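Local structure of membrane-anchored mycosin mycp1 (Mycobacterium thermoresistibile, 4HVL) at residues A[182-196]-A[241-253]. The protein is a subtilisin-like serine protease of the mycobacterial ESX-1 (type VII) secretion system, anchored in the cell membrane. Sequence-based numbering, arbitrary orientation.
Sequences AACYKVTRPIDETGV and QVQTIVSPAWYSP. With IMD (imidazole), chain K.
A two-stranded antiparallel ribbon pairs Ala183 to Lys186 with Thr244 to Ser247, and beside it a buried carboxylate is satisfied by hydroxyl groups. Ala183 with Ser247 and Tyr185 with Ile245 are the hydrogen-bonded pairs; one bond runs from Ser247 N to Ala183 O, 2.8 Å. Val187 N extends the ladder to Gln243 O just as the chain enters a type I turn. Cys184 and Val246 share one face, where Cys184 SG lies 4.0 Å from Val246 CG2 while a disulfide ties it to Cys222. On the face of Ala183 and Tyr185, the Tyr185 ring lies between two isoleucines: Ile245 CB sits over one side, 4.0 Å from its centroid, and Ile191 CD1 covers the opposite one. In this subtilisin-like fold the ribbon is a separate sheet from the seven-stranded parallel one, and Ala183 and Ser247 rest on Leu159 of helix 154-171. Glu193, the N-cap residue of helix 194-206, reaches back to the ribbon with its CG wedged between backbone N and carbonyl carbon (chi1 57°) and the chain extended beyond. Glu193 OE1 takes two hydroxyls: Ser247 OG donates at 2.5 Å to the syn lone pair, whereas Tyr251 OH comes from above the carboxylate plane at 2.8 Å. A very short bond, 2.5 Å, joins Tyr185 OH to Glu193 OE2, so three hydroxyls fix the rotation of the group and would be expected to stabilise a negative charge there. Val196 CG1 meets the Tyr251 ring obliquely, 3.6 Å from Tyr251 CE2, and also touches CB of Pro248, which follows a cis peptide bond.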
loop_
_atom_site.group_PDB
_atom_site.type_symbol
_atom_site.label_atom_id
_atom_site.label_comp_id
_atom_site.label_asym_id
_atom_site.label_seq_id
_atom_site.Cartn_x
_atom_site.Cartn_y
_atom_site.Cartn_z
ATOM N N ALA A 182 1.886 -2.883 6.311
ATOM C CA ALA A 182 3.320 -3.115 6.375
ATOM C C ALA A 182 3.638 -3.531 7.790
ATOM O O ALA A 182 3.883 -2.690 8.649
ATOM C CB ALA A 182 4.095 -1.870 5.973
ATOM N N ALA A 183 3.635 -4.842 8.022
ATOM C CA ALA A 183 3.827 -5.397 9.372
ATOM C C ALA A 183 5.299 -5.605 9.649
ATOM O O ALA A 183 6.003 -6.161 8.821
ATOM C CB ALA A 183 3.107 -6.716 9.498
ATOM N N CYS A 184 5.740 -5.207 10.836
ATOM C CA CYS A 184 7.158 -5.226 11.205
ATOM C C CYS A 184 7.456 -6.173 12.357
ATOM O O CYS A 184 6.702 -6.251 13.329
ATOM C CB CYS A 184 7.618 -3.826 11.626
ATOM S SG CYS A 184 7.470 -2.584 10.320
ATOM N N TYR A 185 8.563 -6.887 12.246
ATOM C CA TYR A 185 9.048 -7.682 13.361
ATOM C C TYR A 185 10.565 -7.855 13.273
ATOM O O TYR A 185 11.158 -7.632 12.214
ATOM C CB TYR A 185 8.320 -9.030 13.428
ATOM C CG TYR A 185 8.386 -9.914 12.200
ATOM C CD1 TYR A 185 7.455 -9.779 11.165
ATOM C CD2 TYR A 185 9.335 -10.935 12.093
ATOM C CE1 TYR A 185 7.483 -10.596 10.064
ATOM C CE2 TYR A 185 9.356 -11.773 10.986
ATOM C CZ TYR A 185 8.423 -11.601 9.973
ATOM O OH TYR A 185 8.445 -12.413 8.840
ATOM N N LYS A 186 11.173 -8.238 14.387
ATOM C CA LYS A 186 12.618 -8.405 14.446
ATOM C C LYS A 186 13.036 -9.701 13.765
ATOM O O LYS A 186 12.394 -10.743 13.921
ATOM C CB LYS A 186 13.105 -8.372 15.892
ATOM C CG LYS A 186 12.646 -7.109 16.613
ATOM C CD LYS A 186 13.421 -6.804 17.874
ATOM C CE LYS A 186 13.289 -7.876 18.950
ATOM N NZ LYS A 186 14.532 -7.920 19.760
ATOM N N VAL A 187 14.122 -9.619 13.007
ATOM C CA VAL A 187 14.648 -10.758 12.258
ATOM C C VAL A 187 14.967 -11.977 13.164
ATOM O O VAL A 187 14.868 -13.126 12.728
ATOM C CB VAL A 187 15.881 -10.329 11.406
ATOM C CG1 VAL A 187 17.112 -10.060 12.263
ATOM C CG2 VAL A 187 16.205 -11.396 10.370
ATOM N N THR A 188 15.302 -11.732 14.425
ATOM C CA THR A 188 15.629 -12.816 15.352
ATOM C C THR A 188 14.393 -13.460 15.982
ATOM O O THR A 188 14.501 -14.494 16.625
ATOM C CB THR A 188 16.548 -12.306 16.472
ATOM O OG1 THR A 188 15.983 -11.116 17.036
ATOM C CG2 THR A 188 17.974 -12.020 15.907
ATOM N N ARG A 189 13.226 -12.848 15.777
ATOM C CA ARG A 189 11.979 -13.335 16.331
ATOM C C ARG A 189 11.025 -13.610 15.193
ATOM O O ARG A 189 9.996 -12.947 15.088
ATOM C CB ARG A 189 11.386 -12.287 17.281
ATOM C CG ARG A 189 12.153 -12.124 18.593
ATOM C CD ARG A 189 11.426 -11.210 19.579
ATOM N NE ARG A 189 10.166 -11.792 20.070
ATOM C CZ ARG A 189 8.932 -11.471 19.656
ATOM N NH1 ARG A 189 8.731 -10.546 18.720
ATOM N NH2 ARG A 189 7.870 -12.081 20.186
ATOM N N PRO A 190 11.365 -14.587 14.332
ATOM C CA PRO A 190 10.622 -14.782 13.093
ATOM C C PRO A 190 9.203 -15.318 13.306
ATOM O O PRO A 190 9.008 -16.230 14.082
ATOM C CB PRO A 190 11.480 -15.807 12.329
ATOM C CG PRO A 190 12.210 -16.562 13.392
ATOM C CD PRO A 190 12.498 -15.539 14.446
ATOM N N ILE A 191 8.230 -14.732 12.621
ATOM C CA ILE A 191 6.851 -15.221 12.625
ATOM C C ILE A 191 6.728 -16.228 11.484
ATOM O O ILE A 191 7.330 -16.025 10.428
ATOM C CB ILE A 191 5.883 -14.026 12.389
ATOM C CG1 ILE A 191 5.763 -13.175 13.664
ATOM C CG2 ILE A 191 4.514 -14.491 11.929
ATOM C CD1 ILE A 191 5.228 -11.773 13.425
ATOM N N ASP A 192 5.949 -17.301 11.653
ATOM C CA ASP A 192 5.706 -18.199 10.527
ATOM C C ASP A 192 4.614 -17.542 9.657
ATOM O O ASP A 192 3.473 -17.514 10.026
ATOM C CB ASP A 192 5.324 -19.635 10.981
ATOM C CG ASP A 192 4.848 -20.531 9.807
ATOM O OD1 ASP A 192 4.965 -20.109 8.620
ATOM O OD2 ASP A 192 4.316 -21.652 10.062
ATOM N N GLU A 193 4.999 -16.976 8.521
ATOM C CA GLU A 193 4.068 -16.263 7.648
ATOM C C GLU A 193 4.138 -16.827 6.225
ATOM O O GLU A 193 3.944 -16.105 5.234
ATOM C CB GLU A 193 4.381 -14.775 7.654
ATOM C CG GLU A 193 5.819 -14.410 7.240
ATOM C CD GLU A 193 5.906 -13.015 6.630
ATOM O OE1 GLU A 193 5.198 -12.747 5.648
ATOM O OE2 GLU A 193 6.631 -12.166 7.139
ATOM N N THR A 194 4.465 -18.116 6.154
ATOM C CA THR A 194 4.451 -18.949 4.941
ATOM C C THR A 194 3.190 -18.723 4.098
ATOM O O THR A 194 3.249 -18.623 2.863
ATOM C CB THR A 194 4.607 -20.440 5.398
ATOM O OG1 THR A 194 5.948 -20.612 5.876
ATOM C CG2 THR A 194 4.400 -21.419 4.285
ATOM N N GLY A 195 2.057 -18.592 4.781
ATOM C CA GLY A 195 0.801 -18.284 4.133
ATOM C C GLY A 195 0.780 -16.981 3.373
ATOM O O GLY A 195 0.108 -16.899 2.345
ATOM N N VAL A 196 1.494 -15.957 3.857
ATOM C CA VAL A 196 1.497 -14.676 3.164
ATOM C C VAL A 196 2.198 -14.827 1.822
ATOM O O VAL A 196 1.692 -14.376 0.793
ATOM C CB VAL A 196 2.108 -13.527 4.006
ATOM C CG1 VAL A 196 2.165 -12.221 3.201
ATOM C CG2 VAL A 196 1.316 -13.332 5.291
ATOM N N GLN A 241 22.458 -6.751 6.760
ATOM C CA GLN A 241 22.387 -5.592 7.664
ATOM C C GLN A 241 20.965 -5.382 8.175
ATOM O O GLN A 241 20.726 -4.522 9.003
ATOM C CB GLN A 241 22.848 -4.332 6.921
ATOM C CG GLN A 241 24.181 -4.497 6.200
ATOM C CD GLN A 241 25.277 -4.861 7.167
ATOM O OE1 GLN A 241 25.307 -4.358 8.288
ATOM N NE2 GLN A 241 26.199 -5.725 6.738
ATOM N N VAL A 242 20.021 -6.168 7.681
ATOM C CA VAL A 242 18.616 -6.013 8.072
ATOM C C VAL A 242 18.407 -6.407 9.529
ATOM O O VAL A 242 18.928 -7.440 9.974
ATOM C CB VAL A 242 17.701 -6.882 7.190
ATOM C CG1 VAL A 242 16.296 -6.993 7.788
ATOM C CG2 VAL A 242 17.679 -6.338 5.776
ATOM N N GLN A 243 17.644 -5.588 10.254
ATOM C CA GLN A 243 17.170 -5.923 11.608
ATOM C C GLN A 243 15.644 -6.088 11.686
ATOM O O GLN A 243 15.144 -6.842 12.531
ATOM C CB GLN A 243 17.581 -4.824 12.586
ATOM C CG GLN A 243 19.069 -4.517 12.550
ATOM C CD GLN A 243 19.436 -3.281 13.353
ATOM O OE1 GLN A 243 18.581 -2.425 13.657
ATOM N NE2 GLN A 243 20.718 -3.169 13.692
ATOM N N THR A 244 14.921 -5.346 10.843
ATOM C CA THR A 244 13.466 -5.327 10.849
ATOM C C THR A 244 12.905 -5.869 9.525
ATOM O O THR A 244 13.160 -5.320 8.463
ATOM C CB THR A 244 12.950 -3.899 11.107
ATOM O OG1 THR A 244 13.463 -3.433 12.353
ATOM C CG2 THR A 244 11.426 -3.845 11.165
ATOM N N ILE A 245 12.189 -6.984 9.605
ATOM C CA ILE A 245 11.436 -7.511 8.480
ATOM C C ILE A 245 10.151 -6.686 8.360
ATOM O O ILE A 245 9.487 -6.422 9.373
ATOM C CB ILE A 245 11.082 -9.003 8.702
ATOM C CG1 ILE A 245 12.359 -9.850 8.839
ATOM C CG2 ILE A 245 10.158 -9.541 7.607
ATOM C CD1 ILE A 245 13.336 -9.681 7.688
ATOM N N VAL A 246 9.839 -6.241 7.146
ATOM C CA VAL A 246 8.541 -5.642 6.812
ATOM C C VAL A 246 7.831 -6.578 5.835
ATOM O O VAL A 246 8.390 -6.935 4.774
ATOM C CB VAL A 246 8.704 -4.242 6.170
ATOM C CG1 VAL A 246 7.343 -3.593 5.947
ATOM C CG2 VAL A 246 9.575 -3.343 7.052
ATOM N N SER A 247 6.619 -6.993 6.185
ATOM C CA SER A 247 5.855 -7.943 5.358
ATOM C C SER A 247 4.498 -7.348 4.988
ATOM O O SER A 247 3.842 -6.761 5.833
ATOM C CB SER A 247 5.620 -9.262 6.104
ATOM O OG SER A 247 5.000 -10.242 5.269
ATOM N N PRO A 248 4.045 -7.561 3.743
ATOM C CA PRO A 248 4.603 -8.432 2.699
ATOM C C PRO A 248 5.658 -7.732 1.820
ATOM O O PRO A 248 6.066 -8.271 0.788
ATOM C CB PRO A 248 3.374 -8.785 1.877
ATOM C CG PRO A 248 2.576 -7.526 1.928
ATOM C CD PRO A 248 2.747 -7.002 3.330
ATOM N N ALA A 249 6.103 -6.549 2.245
ATOM C CA ALA A 249 7.128 -5.779 1.493
ATOM C C ALA A 249 8.315 -6.628 1.031
ATOM O O ALA A 249 8.842 -6.416 -0.077
ATOM C CB ALA A 249 7.636 -4.613 2.342
ATOM N N TRP A 250 8.739 -7.549 1.903
ATOM C CA TRP A 250 9.925 -8.352 1.702
ATOM C C TRP A 250 9.802 -9.482 0.717
ATOM O O TRP A 250 10.787 -10.160 0.476
ATOM C CB TRP A 250 10.477 -8.867 3.042
ATOM C CG TRP A 250 9.799 -10.058 3.694
ATOM C CD1 TRP A 250 8.461 -10.326 3.748
ATOM C CD2 TRP A 250 10.440 -11.118 4.409
ATOM N NE1 TRP A 250 8.233 -11.475 4.435
ATOM C CE2 TRP A 250 9.425 -11.992 4.853
ATOM C CE3 TRP A 250 11.777 -11.428 4.693
ATOM C CZ2 TRP A 250 9.695 -13.160 5.579
ATOM C CZ3 TRP A 250 12.060 -12.585 5.420
ATOM C CH2 TRP A 250 11.023 -13.439 5.863
ATOM N N TYR A 251 8.615 -9.694 0.153
ATOM C CA TYR A 251 8.414 -10.703 -0.884
ATOM C C TYR A 251 8.812 -10.202 -2.276
ATOM O O TYR A 251 8.601 -10.895 -3.252
ATOM C CB TYR A 251 6.952 -11.217 -0.879
ATOM C CG TYR A 251 6.662 -12.102 0.317
ATOM C CD1 TYR A 251 7.207 -13.375 0.401
ATOM C CD2 TYR A 251 5.896 -11.653 1.384
ATOM C CE1 TYR A 251 6.977 -14.184 1.498
ATOM C CE2 TYR A 251 5.668 -12.453 2.486
ATOM C CZ TYR A 251 6.209 -13.721 2.534
ATOM O OH TYR A 251 5.994 -14.543 3.624
ATOM N N SER A 252 9.422 -9.023 -2.371
ATOM C CA SER A 252 9.933 -8.536 -3.662
ATOM C C SER A 252 10.869 -9.575 -4.293
ATOM O O SER A 252 11.714 -10.098 -3.614
ATOM C CB SER A 252 10.689 -7.219 -3.461
ATOM O OG SER A 252 10.936 -6.595 -4.712
ATOM N N PRO A 253 10.767 -9.829 -5.609
ATOM C CA PRO A 253 10.031 -9.084 -6.641
ATOM C C PRO A 253 8.629 -9.604 -6.940
ATOM O O PRO A 253 7.991 -9.148 -7.909
ATOM C CB PRO A 253 10.936 -9.229 -7.863
ATOM C CG PRO A 253 11.583 -10.574 -7.689
ATOM C CD PRO A 253 11.664 -10.839 -6.208
HETATM N N1 IMD K . 6.694 -12.249 -10.720
HETATM C C2 IMD K . 7.127 -11.334 -9.848
HETATM N N3 IMD K . 6.324 -10.250 -9.936
HETATM C C4 IMD K . 5.373 -10.496 -10.852
HETATM C C5 IMD K . 5.619 -11.751 -11.367
#